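Local atomic coordinates of possible acyl-[acyl-carrier protein] desaturase DESA2 (acyl-[acp] desaturase) (stearoyl-acp desaturase) (Mycobacterium tuberculosis, PDB entry 1ZA0), a protein that may desaturate fatty acyl chains carried on acyl carrier protein in mycobacterial lipid synthesis, using a two-metal centre held inside a helical bundle. Residues I31-A34 with H35-V38; I65-A68 with C69-L72. All coordinates share one frame; numbering follows the deposited sequence.

Both contacts are local and follow each other along the chain, contact 1 in the loop after helix 9-27 and contact 2 on helix 63-77; their centres lie 19 Å apart and they do not touch. Contact 1 is partly buried: a short 3-10 turn with an aromatic pair turned to helices 95-121 and 176-206, and His35 and Asp36 exposed. Contact 2 is largely buried and regular, four i to i+4 backbone bonds with a water-bridged acidic pair at one side. Helix 176-206 is touched by both. Each also brings one side chain near the metal centre, Trp32 about 10 Å and Leu72 about 9 Å from the bound manganese.

Contact 1 (I31-A34 with H35-V38); sequences IWFA and HDYV. With EDO (1,2-ethanediol), chain C.
The first torsions of Trp32 and Tyr37 bring their rings together: Trp32 CG lies between the backbone N and the carbonyl carbon (chi1 63°), Tyr37 CG beside its own N (chi1 -74°). Trp32 CE3 then lies 3.6 Å from Tyr37 CD2, with the ring planes at 89° but the approach oblique. Phe33 O comes to the phenol edge, in its plane. On the exposed side, Phe33 CB sits over one face of the His35 ring, 3.9 Å from its centroid, a CH-pi contact. Two backbone bonds close the turn, Asp36 N to Phe33 O (3.1 Å) and Tyr37 N to Ala34 O (2.9 Å). A water accepts from Phe33 N and donates to Asp36 OD2, linking the turn to the extended residues before it. Trp32 N and O both bond O1 of an ethanediol, probably from the crystallisation liquor, which also bonds Asp188 OD1. The polar ends reach helix 176-206, Trp32 NE1 to Asp188 OD2 and Tyr37 OH to Arg184, while the indole also touches His110, an iron ligand by similarity. The successive i to i+3 bonds are those of a 3-10 turn, held against the ferritin-like bundle of the desaturase by Trp32 before it and Tyr37 after it.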
loop_
_atom_site.group_PDB
_atom_site.type_symbol
_atom_site.label_atom_id
_atom_site.label_comp_id
_atom_site.label_asym_id
_atom_site.label_seq_id
_atom_site.Cartn_x
_atom_site.Cartn_y
_atom_site.Cartn_z
ATOM N N ILE A 31 -4.762 -17.559 0.781
ATOM C CA ILE A 31 -5.374 -16.757 1.843
ATOM C C ILE A 31 -4.541 -16.865 3.074
ATOM O O ILE A 31 -4.099 -17.904 3.387
ATOM C CB ILE A 31 -6.860 -17.232 2.095
ATOM C CG1 ILE A 31 -7.728 -16.961 0.864
ATOM C CG2 ILE A 31 -7.536 -16.585 3.319
ATOM C CD1 ILE A 31 -7.532 -15.626 0.216
ATOM N N TRP A 32 -4.281 -15.740 3.715
ATOM C CA TRP A 32 -3.616 -15.703 5.030
ATOM C C TRP A 32 -4.483 -14.925 6.033
ATOM O O TRP A 32 -5.386 -14.209 5.647
ATOM C CB TRP A 32 -2.219 -15.090 4.902
ATOM C CG TRP A 32 -2.166 -13.667 4.456
ATOM C CD1 TRP A 32 -2.289 -13.188 3.182
ATOM C CD2 TRP A 32 -1.854 -12.524 5.272
ATOM N NE1 TRP A 32 -2.108 -11.817 3.154
ATOM C CE2 TRP A 32 -1.839 -11.383 4.425
ATOM C CE3 TRP A 32 -1.595 -12.348 6.641
ATOM C CZ2 TRP A 32 -1.595 -10.114 4.890
ATOM C CZ3 TRP A 32 -1.345 -11.095 7.095
ATOM C CH2 TRP A 32 -1.367 -9.975 6.228
ATOM N N PHE A 33 -4.209 -15.133 7.333
ATOM C CA PHE A 33 -4.935 -14.491 8.431
ATOM C C PHE A 33 -3.949 -13.676 9.246
ATOM O O PHE A 33 -2.848 -14.115 9.469
ATOM C CB PHE A 33 -5.624 -15.578 9.272
ATOM C CG PHE A 33 -6.563 -16.411 8.483
ATOM C CD1 PHE A 33 -7.849 -15.949 8.209
ATOM C CD2 PHE A 33 -6.173 -17.670 7.978
ATOM C CE1 PHE A 33 -8.723 -16.730 7.436
ATOM C CE2 PHE A 33 -7.051 -18.428 7.178
ATOM C CZ PHE A 33 -8.311 -17.963 6.924
ATOM N N ALA A 34 -4.342 -12.444 9.570
ATOM C CA ALA A 34 -3.583 -11.533 10.361
ATOM C C ALA A 34 -3.120 -12.228 11.666
ATOM O O ALA A 34 -1.941 -12.101 12.050
ATOM C CB ALA A 34 -4.468 -10.268 10.661
ATOM N N HIS A 35 -4.031 -12.945 12.323
ATOM C CA HIS A 35 -3.746 -13.534 13.636
ATOM C C HIS A 35 -2.623 -14.578 13.590
ATOM O O HIS A 35 -1.996 -14.854 14.589
ATOM C CB HIS A 35 -5.004 -14.090 14.320
ATOM C CG HIS A 35 -5.567 -15.301 13.661
ATOM N ND1 HIS A 35 -6.722 -15.264 12.914
ATOM C CD2 HIS A 35 -5.119 -16.575 13.602
ATOM C CE1 HIS A 35 -6.962 -16.473 12.439
ATOM N NE2 HIS A 35 -5.988 -17.275 12.810
ATOM N N ASP A 36 -2.339 -15.097 12.404
ATOM C CA ASP A 36 -1.276 -16.062 12.256
ATOM C C ASP A 36 0.082 -15.401 12.215
ATOM O O ASP A 36 1.050 -16.105 12.225
ATOM C CB ASP A 36 -1.476 -16.872 10.958
ATOM C CG ASP A 36 -2.511 -17.962 11.085
ATOM O OD1 ASP A 36 -2.795 -18.457 12.213
ATOM O OD2 ASP A 36 -3.108 -18.398 10.078
ATOM N N TYR A 37 0.178 -14.079 12.080
ATOM C CA TYR A 37 1.443 -13.370 12.083
ATOM C C TYR A 37 1.684 -12.549 13.337
ATOM O O TYR A 37 2.563 -11.635 13.383
ATOM C CB TYR A 37 1.541 -12.497 10.826
ATOM C CG TYR A 37 1.806 -13.366 9.625
ATOM C CD1 TYR A 37 3.150 -13.661 9.240
ATOM C CD2 TYR A 37 0.753 -13.956 8.913
ATOM C CE1 TYR A 37 3.408 -14.500 8.155
ATOM C CE2 TYR A 37 1.001 -14.778 7.818
ATOM C CZ TYR A 37 2.325 -15.055 7.446
ATOM O OH TYR A 37 2.552 -15.884 6.415
ATOM N N VAL A 38 0.917 -12.878 14.373
ATOM C CA VAL A 38 1.023 -12.115 15.647
ATOM C C VAL A 38 1.470 -13.039 16.790
ATOM O O VAL A 38 0.793 -13.979 17.086
ATOM C CB VAL A 38 -0.341 -11.438 16.012
ATOM C CG1 VAL A 38 -0.242 -10.661 17.304
ATOM C CG2 VAL A 38 -0.753 -10.494 14.873
HETATM C C1 EDO C . -5.433 -11.952 2.159
HETATM O O1 EDO C . -5.614 -13.236 2.682
HETATM C C2 EDO C . -5.183 -12.029 0.667
HETATM O O2 EDO C . -4.043 -12.799 0.340
HETATM O O HOH W 1 -2.313 -17.493 7.705
#

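Contact 2 (I65-A68 with C69-L72); sequences ITDA and CEIL
Two successive turns of the alpha-helix 63-77 make this contact, as the unbroken run of i+4 to i bonds attests: Cys69 N to Ile65 O, Glu70 N to Thr66 O, Ile71 N to Asp67 O and Leu72 N to Ala68 O, all 3.0 to 3.1 Å. Beside these bonds, Asp67 and Glu70 bring their carboxylates close, OD1 to OE1 at 3.9 Å, with planes only 15° apart. One water joins the pair, donating to Asp67 OD1 at 2.6 Å and to Glu70 OE1 at 2.7 Å, and accepts from Thr66 OG1. Lys235, salt-bridged to Glu70 OE1 and in a long, weak ion pair with Asp67 OD1, probably offsets part of the like charge, and Asn238 ND2 binds Asp67 OD2. With CG beside its own backbone N (chi1 -63°), Glu70 passes CG 3.1 Å from Thr66 O and runs on extended. Ile71 CG1 lies likewise 3.4 Å from Asp67 O. The apolar side chains spread over several elements: Ile65 and Cys69 touch Leu178 of helix 176-206, Leu72 meets Phe165 and Cys166 of helix 148-172, and Ile71 packs on Leu236 and Val239 of helix 233-241. Ala68 lies against both Leu169 and Val239, where helices 148-172 and 233-241 both pack on helix 63-77.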
loop_
_atom_site.group_PDB
_atom_site.type_symbol
_atom_site.label_atom_id
_atom_site.label_comp_id
_atom_site.label_asym_id
_atom_site.label_seq_id
_atom_site.Cartn_x
_atom_site.Cartn_y
_atom_site.Cartn_z
ATOM N N ILE A 65 12.399 0.642 10.694
ATOM C CA ILE A 65 11.451 -0.405 10.449
ATOM C C ILE A 65 10.102 -0.042 11.073
ATOM O O ILE A 65 9.050 -0.165 10.400
ATOM C CB ILE A 65 11.958 -1.762 10.952
ATOM C CG1 ILE A 65 13.247 -2.189 10.199
ATOM C CG2 ILE A 65 10.839 -2.786 10.854
ATOM C CD1 ILE A 65 13.145 -2.135 8.730
ATOM N N THR A 66 10.115 0.409 12.335
ATOM C CA THR A 66 8.850 0.808 13.006
ATOM C C THR A 66 8.227 2.088 12.438
ATOM O O THR A 66 7.014 2.183 12.336
ATOM C CB THR A 66 9.049 0.953 14.574
ATOM O OG1 THR A 66 10.091 1.874 14.857
ATOM C CG2 THR A 66 9.518 -0.331 15.182
ATOM N N ASP A 67 9.040 3.065 12.020
ATOM C CA ASP A 67 8.507 4.215 11.348
ATOM C C ASP A 67 7.762 3.787 10.079
ATOM O O ASP A 67 6.652 4.262 9.812
ATOM C CB ASP A 67 9.595 5.196 10.919
ATOM C CG ASP A 67 10.247 5.975 12.090
ATOM O OD1 ASP A 67 9.751 5.912 13.242
ATOM O OD2 ASP A 67 11.270 6.671 11.879
ATOM N N ALA A 68 8.403 2.936 9.271
ATOM C CA ALA A 68 7.790 2.421 8.022
ATOM C C ALA A 68 6.439 1.718 8.330
ATOM O O ALA A 68 5.444 1.905 7.606
ATOM C CB ALA A 68 8.719 1.504 7.329
ATOM N N CYS A 69 6.410 0.940 9.398
ATOM C CA CYS A 69 5.202 0.220 9.760
ATOM C C CYS A 69 4.056 1.176 10.219
ATOM O O CYS A 69 2.916 0.908 9.968
ATOM C CB CYS A 69 5.458 -0.807 10.854
ATOM S SG CYS A 69 6.402 -2.242 10.318
ATOM N N GLU A 70 4.401 2.222 10.943
ATOM C CA GLU A 70 3.432 3.212 11.405
ATOM C C GLU A 70 2.848 3.973 10.254
ATOM O O GLU A 70 1.647 4.188 10.219
ATOM C CB GLU A 70 4.037 4.184 12.416
ATOM C CG GLU A 70 4.479 3.463 13.662
ATOM C CD GLU A 70 5.073 4.368 14.713
ATOM O OE1 GLU A 70 6.202 4.889 14.567
ATOM O OE2 GLU A 70 4.369 4.522 15.731
ATOM N N ILE A 71 3.684 4.314 9.265
ATOM C CA ILE A 71 3.172 4.946 8.050
ATOM C C ILE A 71 2.190 4.042 7.340
ATOM O O ILE A 71 1.112 4.491 6.938
ATOM C CB ILE A 71 4.351 5.335 7.105
ATOM C CG1 ILE A 71 5.167 6.455 7.743
ATOM C CG2 ILE A 71 3.808 5.715 5.668
ATOM C CD1 ILE A 71 6.590 6.552 7.142
ATOM N N LEU A 72 2.508 2.739 7.228
ATOM C CA LEU A 72 1.613 1.788 6.544
ATOM C C LEU A 72 0.271 1.653 7.236
ATOM O O LEU A 72 -0.835 1.594 6.605
ATOM C CB LEU A 72 2.216 0.386 6.430
ATOM C CG LEU A 72 3.168 0.089 5.308
ATOM C CD1 LEU A 72 3.748 -1.350 5.411
ATOM C CD2 LEU A 72 2.500 0.358 3.993
HETATM O O HOH W 2 8.804 4.240 14.958
#